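Local coordinates for TouB protein (Pseudomonas stutzeri, PDB 2INC) that probably serves as the small ubiquitin-like component of toluene o-xylene monooxygenase, an enzyme thought to hydroxylate aromatic hydrocarbons, at residues 1-10 with 14-26. Numbering follows the deposited sequence.
Sequences TFPIMSNFER and IQLVPVDTEDTMD
Phe2, Ile4 and Ser6 pair with Val19, Val17 and Gln15 through six backbone hydrogen bonds that join strands 2-8 and 14-19 antiparallel. Val17 N reaches Ile4 O at 2.8 Å, nearly straight (176°), whereas Ile4 N meets Val17 O from above the carbonyl plane. Pro3 and Pro18, lacking an N-H, suit their non-hydrogen-bonded pair.

On the face toward helix 25-33, branched Ile4, Val17 and Val19 pack together: Ile4 CG1, set between backbone N and carbonyl carbon (chi1 58°), lies 3.8 Å from Val19 CG1. The small Ser6 brings CB within 3.6 Å of Val17 CG2. On the other face, flexible Met5 bends at chi2, placing SD 3.9 Å from Leu16 CB. Ile14 CG2 touches Met5 CB at 3.7 Å, and Ile14 CG1 lies 3.7 Å from Asn7 OD1, buried without a partner; an alanine replacing Ile14 would probably leave a gap beside both.

Asn7 ND2 hydrogen-bonds to Asp78 OD1 and to another protein's backbone; that chain also hydrogen-bonds to the Ile14 and Leu16 backbone. Thr1 N, the N-terminal amine, forms a long salt bridge with Asp20 OD1, while Asp20 OD2 accepts from Glu22 N in an Asx turn. This is the N-terminal β-hairpin of a ubiquitin-like β-grasp fold.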
ATOM      1  N   THR C   1     -27.465 -19.626  55.194  1.00 50.53           N
ATOM      2  CA  THR C   1     -26.741 -19.368  53.878  1.00 52.50           C
ATOM      3  C   THR C   1     -25.669 -18.308  54.029  1.00 51.57           C
ATOM      4  O   THR C   1     -25.959 -17.188  54.417  1.00 51.81           O
ATOM      5  CB  THR C   1     -27.700 -19.049  52.679  1.00 53.02           C
ATOM      6  OG1 THR C   1     -27.723 -20.179  51.797  1.00 55.39           O
ATOM      7  CG2 THR C   1     -27.255 -17.829  51.863  1.00 52.78           C
ATOM      8  N   PHE C   2     -24.424 -18.676  53.733  1.00 50.79           N
ATOM      9  CA  PHE C   2     -23.279 -17.848  54.130  1.00 48.20           C
ATOM     10  C   PHE C   2     -22.145 -18.072  53.147  1.00 47.05           C
ATOM     11  O   PHE C   2     -21.728 -19.208  52.924  1.00 46.87           O
ATOM     12  CB  PHE C   2     -22.849 -18.202  55.541  1.00 48.20           C
ATOM     13  CG  PHE C   2     -21.796 -17.286  56.125  1.00 48.51           C
ATOM     14  CD1 PHE C   2     -22.144 -16.060  56.685  1.00 49.25           C
ATOM     15  CD2 PHE C   2     -20.463 -17.658  56.143  1.00 49.42           C
ATOM     16  CE1 PHE C   2     -21.187 -15.235  57.235  1.00 49.16           C
ATOM     17  CE2 PHE C   2     -19.500 -16.828  56.712  1.00 48.46           C
ATOM     18  CZ  PHE C   2     -19.864 -15.617  57.253  1.00 46.47           C
ATOM     19  N   PRO C   3     -21.665 -16.980  52.519  1.00 45.63           N
ATOM     20  CA  PRO C   3     -20.612 -17.150  51.512  1.00 44.06           C
ATOM     21  C   PRO C   3     -19.256 -17.267  52.145  1.00 42.21           C
ATOM     22  O   PRO C   3     -18.887 -16.487  53.043  1.00 42.52           O
ATOM     23  CB  PRO C   3     -20.708 -15.859  50.692  1.00 44.17           C
ATOM     24  CG  PRO C   3     -21.166 -14.816  51.727  1.00 44.92           C
ATOM     25  CD  PRO C   3     -22.097 -15.575  52.663  1.00 45.52           C
ATOM     26  N   ILE C   4     -18.519 -18.265  51.708  1.00 41.86           N
ATOM     27  CA  ILE C   4     -17.111 -18.284  52.015  1.00 40.25           C
ATOM     28  C   ILE C   4     -16.312 -18.472  50.722  1.00 39.28           C
ATOM     29  O   ILE C   4     -16.864 -18.869  49.670  1.00 38.63           O
ATOM     30  CB  ILE C   4     -16.724 -19.379  53.085  1.00 41.26           C
ATOM     31  CG1 ILE C   4     -17.138 -20.774  52.626  1.00 40.23           C
ATOM     32  CG2 ILE C   4     -17.333 -19.043  54.481  1.00 41.58           C
ATOM     33  CD1 ILE C   4     -16.057 -21.577  52.003  1.00 39.03           C
ATOM     34  N   MET C   5     -15.013 -18.217  50.829  1.00 37.69           N
ATOM     35  CA  MET C   5     -14.024 -18.445  49.754  1.00 37.81           C
ATOM     36  C   MET C   5     -13.126 -19.636  50.113  1.00 38.51           C
ATOM     37  O   MET C   5     -12.420 -19.643  51.136  1.00 38.70           O
ATOM     38  CB  MET C   5     -13.133 -17.179  49.505  1.00 36.46           C
ATOM     39  CG  MET C   5     -13.926 -15.876  49.168  1.00 35.00           C
ATOM     40  SD  MET C   5     -15.066 -16.080  47.795  1.00 42.82           S
ATOM     41  CE  MET C   5     -15.567 -14.379  47.486  1.00 41.10           C
ATOM     42  N   SER C   6     -13.133 -20.623  49.243  1.00 39.30           N
ATOM     43  CA  SER C   6     -12.474 -21.892  49.487  1.00 38.23           C
ATOM     44  C   SER C   6     -11.154 -21.912  48.784  1.00 38.52           C
ATOM     45  O   SER C   6     -11.137 -21.817  47.570  1.00 36.92           O
ATOM     46  CB  SER C   6     -13.366 -22.989  48.883  1.00 39.19           C
ATOM     47  OG  SER C   6     -12.666 -24.225  48.815  1.00 37.15           O
ATOM     48  N   ASN C   7     -10.067 -22.037  49.547  1.00 37.52           N
ATOM     49  CA  ASN C   7      -8.724 -22.222  49.053  1.00 39.23           C
ATOM     50  C   ASN C   7      -8.363 -23.712  49.329  1.00 41.14           C
ATOM     51  O   ASN C   7      -7.875 -24.070  50.412  1.00 41.78           O
ATOM     52  CB  ASN C   7      -7.765 -21.297  49.839  1.00 37.92           C
ATOM     53  CG  ASN C   7      -6.366 -21.262  49.258  1.00 39.34           C
ATOM     54  OD1 ASN C   7      -6.153 -21.577  48.083  1.00 41.07           O
ATOM     55  ND2 ASN C   7      -5.403 -20.856  50.069  1.00 39.74           N
ATOM     56  N   PHE C   8      -8.629 -24.567  48.348  1.00 43.05           N
ATOM     57  CA  PHE C   8      -8.559 -26.003  48.542  1.00 44.01           C
ATOM     58  C   PHE C   8      -7.133 -26.510  48.329  1.00 45.85           C
ATOM     59  O   PHE C   8      -6.453 -26.078  47.369  1.00 44.81           O
ATOM     60  CB  PHE C   8      -9.539 -26.698  47.605  1.00 44.24           C
ATOM     61  CG  PHE C   8      -9.935 -28.069  48.086  1.00 45.97           C
ATOM     62  CD1 PHE C   8     -11.120 -28.247  48.807  1.00 48.57           C
ATOM     63  CD2 PHE C   8      -9.122 -29.173  47.847  1.00 47.66           C
ATOM     64  CE1 PHE C   8     -11.505 -29.520  49.268  1.00 47.54           C
ATOM     65  CE2 PHE C   8      -9.496 -30.444  48.324  1.00 48.10           C
ATOM     66  CZ  PHE C   8     -10.677 -30.600  49.041  1.00 46.32           C
ATOM     67  N   GLU C   9      -6.650 -27.398  49.218  1.00 44.75           N
ATOM     68  CA  GLU C   9      -5.242 -27.786  49.152  1.00 46.00           C
ATOM     69  C   GLU C   9      -4.966 -28.430  47.816  1.00 44.90           C
ATOM     70  O   GLU C   9      -5.789 -29.223  47.314  1.00 44.14           O
ATOM     71  CB  GLU C   9      -4.846 -28.737  50.281  1.00 46.54           C
ATOM     72  CG  GLU C   9      -3.402 -29.190  50.204  1.00 49.82           C
ATOM     73  CD  GLU C   9      -2.960 -29.957  51.463  1.00 49.83           C
ATOM     74  OE1 GLU C   9      -3.799 -30.216  52.360  1.00 53.35           O
ATOM     75  OE2 GLU C   9      -1.768 -30.302  51.538  1.00 54.90           O
ATOM     76  N   ARG C  10      -3.844 -28.017  47.222  1.00 44.11           N
ATOM     77  CA  ARG C  10      -3.383 -28.518  45.906  1.00 43.88           C
ATOM     78  C   ARG C  10      -4.156 -28.029  44.672  1.00 43.42           C
ATOM     79  O   ARG C  10      -3.746 -28.328  43.541  1.00 43.00           O
ATOM     80  CB  ARG C  10      -3.338 -30.050  45.906  1.00 44.32           C
ATOM     81  CG  ARG C  10      -2.440 -30.604  46.995  1.00 47.39           C
ATOM     82  CD  ARG C  10      -2.540 -32.101  46.987  1.00 54.69           C
ATOM     83  NE  ARG C  10      -1.852 -32.583  45.803  1.00 58.27           N
ATOM     84  CZ  ARG C  10      -0.547 -32.831  45.756  1.00 61.55           C
ATOM     85  NH1 ARG C  10       0.204 -32.689  46.862  1.00 62.52           N
ATOM     86  NH2 ARG C  10      -0.005 -33.231  44.609  1.00 60.75           N
ATOM     87  N   ILE C  14      -8.787 -19.888  44.310  1.00 39.75           N
ATOM     88  CA  ILE C  14      -9.764 -19.691  45.392  1.00 39.14           C
ATOM     89  C   ILE C  14     -11.148 -19.530  44.747  1.00 39.55           C
ATOM     90  O   ILE C  14     -11.286 -18.950  43.637  1.00 39.17           O
ATOM     91  CB  ILE C  14      -9.369 -18.500  46.292  1.00 38.47           C
ATOM     92  CG1 ILE C  14      -7.866 -18.630  46.701  1.00 39.65           C
ATOM     93  CG2 ILE C  14     -10.283 -18.406  47.475  1.00 38.45           C
ATOM     94  CD1 ILE C  14      -7.372 -17.626  47.779  1.00 37.22           C
ATOM     95  N   GLN C  15     -12.160 -20.132  45.374  1.00 38.89           N
ATOM     96  CA  GLN C  15     -13.471 -20.179  44.750  1.00 38.52           C
ATOM     97  C   GLN C  15     -14.533 -19.785  45.737  1.00 39.41           C
ATOM     98  O   GLN C  15     -14.360 -19.983  46.965  1.00 39.32           O
ATOM     99  CB  GLN C  15     -13.785 -21.580  44.259  1.00 39.36           C
ATOM    100  CG  GLN C  15     -12.823 -22.090  43.242  1.00 40.65           C
ATOM    101  CD  GLN C  15     -13.105 -23.501  42.912  1.00 44.94           C
ATOM    102  OE1 GLN C  15     -12.671 -24.420  43.644  1.00 46.58           O
ATOM    103  NE2 GLN C  15     -13.870 -23.720  41.815  1.00 39.46           N
ATOM    104  N   LEU C  16     -15.639 -19.251  45.210  1.00 38.74           N
ATOM    105  CA  LEU C  16     -16.776 -18.918  46.064  1.00 40.21           C
ATOM    106  C   LEU C  16     -17.601 -20.205  46.320  1.00 40.74           C
ATOM    107  O   LEU C  16     -17.985 -20.887  45.377  1.00 40.41           O
ATOM    108  CB  LEU C  16     -17.641 -17.842  45.411  1.00 40.54           C
ATOM    109  CG  LEU C  16     -19.030 -17.559  46.043  1.00 40.46           C
ATOM    110  CD1 LEU C  16     -18.922 -16.893  47.443  1.00 36.98           C
ATOM    111  CD2 LEU C  16     -19.859 -16.708  45.117  1.00 40.84           C
ATOM    112  N   VAL C  17     -17.871 -20.505  47.582  1.00 41.93           N
ATOM    113  CA  VAL C  17     -18.634 -21.705  47.963  1.00 43.29           C
ATOM    114  C   VAL C  17     -19.639 -21.254  49.036  1.00 44.93           C
ATOM    115  O   VAL C  17     -19.233 -20.843  50.132  1.00 44.61           O
ATOM    116  CB  VAL C  17     -17.713 -22.807  48.524  1.00 43.69           C
ATOM    117  CG1 VAL C  17     -18.514 -24.007  48.984  1.00 41.40           C
ATOM    118  CG2 VAL C  17     -16.718 -23.258  47.479  1.00 42.53           C
ATOM    119  N   PRO C  18     -20.930 -21.246  48.692  1.00 45.92           N
ATOM    120  CA  PRO C  18     -21.936 -20.976  49.715  1.00 47.41           C
ATOM    121  C   PRO C  18     -22.024 -22.155  50.683  1.00 47.85           C
ATOM    122  O   PRO C  18     -21.983 -23.326  50.275  1.00 48.19           O
ATOM    123  CB  PRO C  18     -23.239 -20.827  48.918  1.00 47.27           C
ATOM    124  CG  PRO C  18     -23.014 -21.507  47.633  1.00 47.79           C
ATOM    125  CD  PRO C  18     -21.521 -21.493  47.366  1.00 47.26           C
ATOM    126  N   VAL C  19     -22.046 -21.852  51.965  1.00 48.64           N
ATOM    127  CA  VAL C  19     -22.215 -22.894  52.965  1.00 48.19           C
ATOM    128  C   VAL C  19     -23.435 -22.472  53.779  1.00 48.73           C
ATOM    129  O   VAL C  19     -24.016 -21.431  53.504  1.00 49.39           O
ATOM    130  CB  VAL C  19     -20.960 -23.061  53.876  1.00 48.27           C
ATOM    131  CG1 VAL C  19     -19.761 -23.535  53.078  1.00 48.57           C
ATOM    132  CG2 VAL C  19     -20.631 -21.795  54.624  1.00 45.13           C
ATOM    133  N   ASP C  20     -23.822 -23.274  54.764  1.00 49.27           N
ATOM    134  CA  ASP C  20     -24.913 -22.906  55.672  1.00 50.03           C
ATOM    135  C   ASP C  20     -24.369 -22.574  57.054  1.00 49.20           C
ATOM    136  O   ASP C  20     -23.403 -23.190  57.480  1.00 49.53           O
ATOM    137  CB  ASP C  20     -25.859 -24.082  55.808  1.00 50.91           C
ATOM    138  CG  ASP C  20     -27.160 -23.685  56.453  1.00 53.41           C
ATOM    139  OD1 ASP C  20     -28.066 -23.201  55.719  1.00 52.75           O
ATOM    140  OD2 ASP C  20     -27.255 -23.862  57.691  1.00 56.86           O
ATOM    141  N   THR C  21     -24.979 -21.621  57.758  1.00 49.40           N
ATOM    142  CA  THR C  21     -24.533 -21.264  59.123  1.00 49.94           C
ATOM    143  C   THR C  21     -24.621 -22.459  60.112  1.00 50.72           C
ATOM    144  O   THR C  21     -23.909 -22.514  61.123  1.00 49.72           O
ATOM    145  CB  THR C  21     -25.327 -20.035  59.670  1.00 50.66           C
ATOM    146  OG1 THR C  21     -26.741 -20.249  59.511  1.00 51.81           O
ATOM    147  CG2 THR C  21     -24.963 -18.763  58.903  1.00 50.09           C
ATOM    148  N   GLU C  22     -25.449 -23.437  59.763  1.00 50.97           N
ATOM    149  CA  GLU C  22     -25.580 -24.677  60.535  1.00 52.19           C
ATOM    150  C   GLU C  22     -24.583 -25.804  60.168  1.00 51.62           C
ATOM    151  O   GLU C  22     -24.509 -26.826  60.858  1.00 52.13           O
ATOM    152  CB  GLU C  22     -27.031 -25.168  60.425  1.00 52.83           C
ATOM    153  CG  GLU C  22     -28.062 -24.140  60.905  1.00 56.36           C
ATOM    154  CD  GLU C  22     -27.695 -23.553  62.273  1.00 62.58           C
ATOM    155  OE1 GLU C  22     -27.639 -22.292  62.409  1.00 65.34           O
ATOM    156  OE2 GLU C  22     -27.432 -24.356  63.200  1.00 64.87           O
ATOM    157  N   ASP C  23     -23.833 -25.647  59.081  1.00 49.70           N
ATOM    158  CA  ASP C  23     -22.870 -26.656  58.705  1.00 49.28           C
ATOM    159  C   ASP C  23     -21.796 -26.792  59.749  1.00 49.23           C
ATOM    160  O   ASP C  23     -21.373 -25.818  60.372  1.00 48.83           O
ATOM    161  CB  ASP C  23     -22.213 -26.346  57.344  1.00 49.40           C
ATOM    162  CG  ASP C  23     -23.180 -26.484  56.188  1.00 52.33           C
ATOM    163  OD1 ASP C  23     -24.216 -27.162  56.369  1.00 54.71           O
ATOM    164  OD2 ASP C  23     -22.926 -25.910  55.091  1.00 54.07           O
ATOM    165  N   THR C  24     -21.394 -28.036  59.962  1.00 49.04           N
ATOM    166  CA  THR C  24     -20.168 -28.367  60.654  1.00 48.43           C
ATOM    167  C   THR C  24     -18.957 -28.108  59.724  1.00 47.38           C
ATOM    168  O   THR C  24     -19.108 -28.118  58.501  1.00 46.31           O
ATOM    169  CB  THR C  24     -20.231 -29.866  60.925  1.00 49.52           C
ATOM    170  OG1 THR C  24     -21.288 -30.114  61.879  1.00 52.00           O
ATOM    171  CG2 THR C  24     -18.986 -30.326  61.513  1.00 50.10           C
ATOM    172  N   MET C  25     -17.744 -27.978  60.275  1.00 46.46           N
ATOM    173  CA  MET C  25     -16.572 -27.908  59.402  1.00 46.40           C
ATOM    174  C   MET C  25     -16.473 -29.076  58.411  1.00 46.75           C
ATOM    175  O   MET C  25     -16.138 -28.863  57.232  1.00 46.38           O
ATOM    176  CB  MET C  25     -15.286 -27.712  60.192  1.00 47.25           C
ATOM    177  CG  MET C  25     -15.333 -26.384  60.982  1.00 47.67           C
ATOM    178  SD  MET C  25     -15.552 -24.908  59.908  1.00 51.63           S
ATOM    179  CE  MET C  25     -16.559 -23.853  60.964  1.00 50.29           C
ATOM    180  N   ASP C  26     -16.806 -30.287  58.871  1.00 45.87           N
ATOM    181  CA  ASP C  26     -16.842 -31.448  58.007  1.00 46.50           C
ATOM    182  C   ASP C  26     -17.768 -31.221  56.808  1.00 45.24           C
ATOM    183  O   ASP C  26     -17.438 -31.615  55.668  1.00 45.27           O
ATOM    184  CB  ASP C  26     -17.337 -32.695  58.797  1.00 47.66           C
ATOM    185  CG  ASP C  26     -16.224 -33.383  59.581  1.00 50.88           C
ATOM    186  OD1 ASP C  26     -15.044 -33.053  59.375  1.00 55.82           O
ATOM    187  OD2 ASP C  26     -16.517 -34.288  60.400  1.00 56.81           O
TER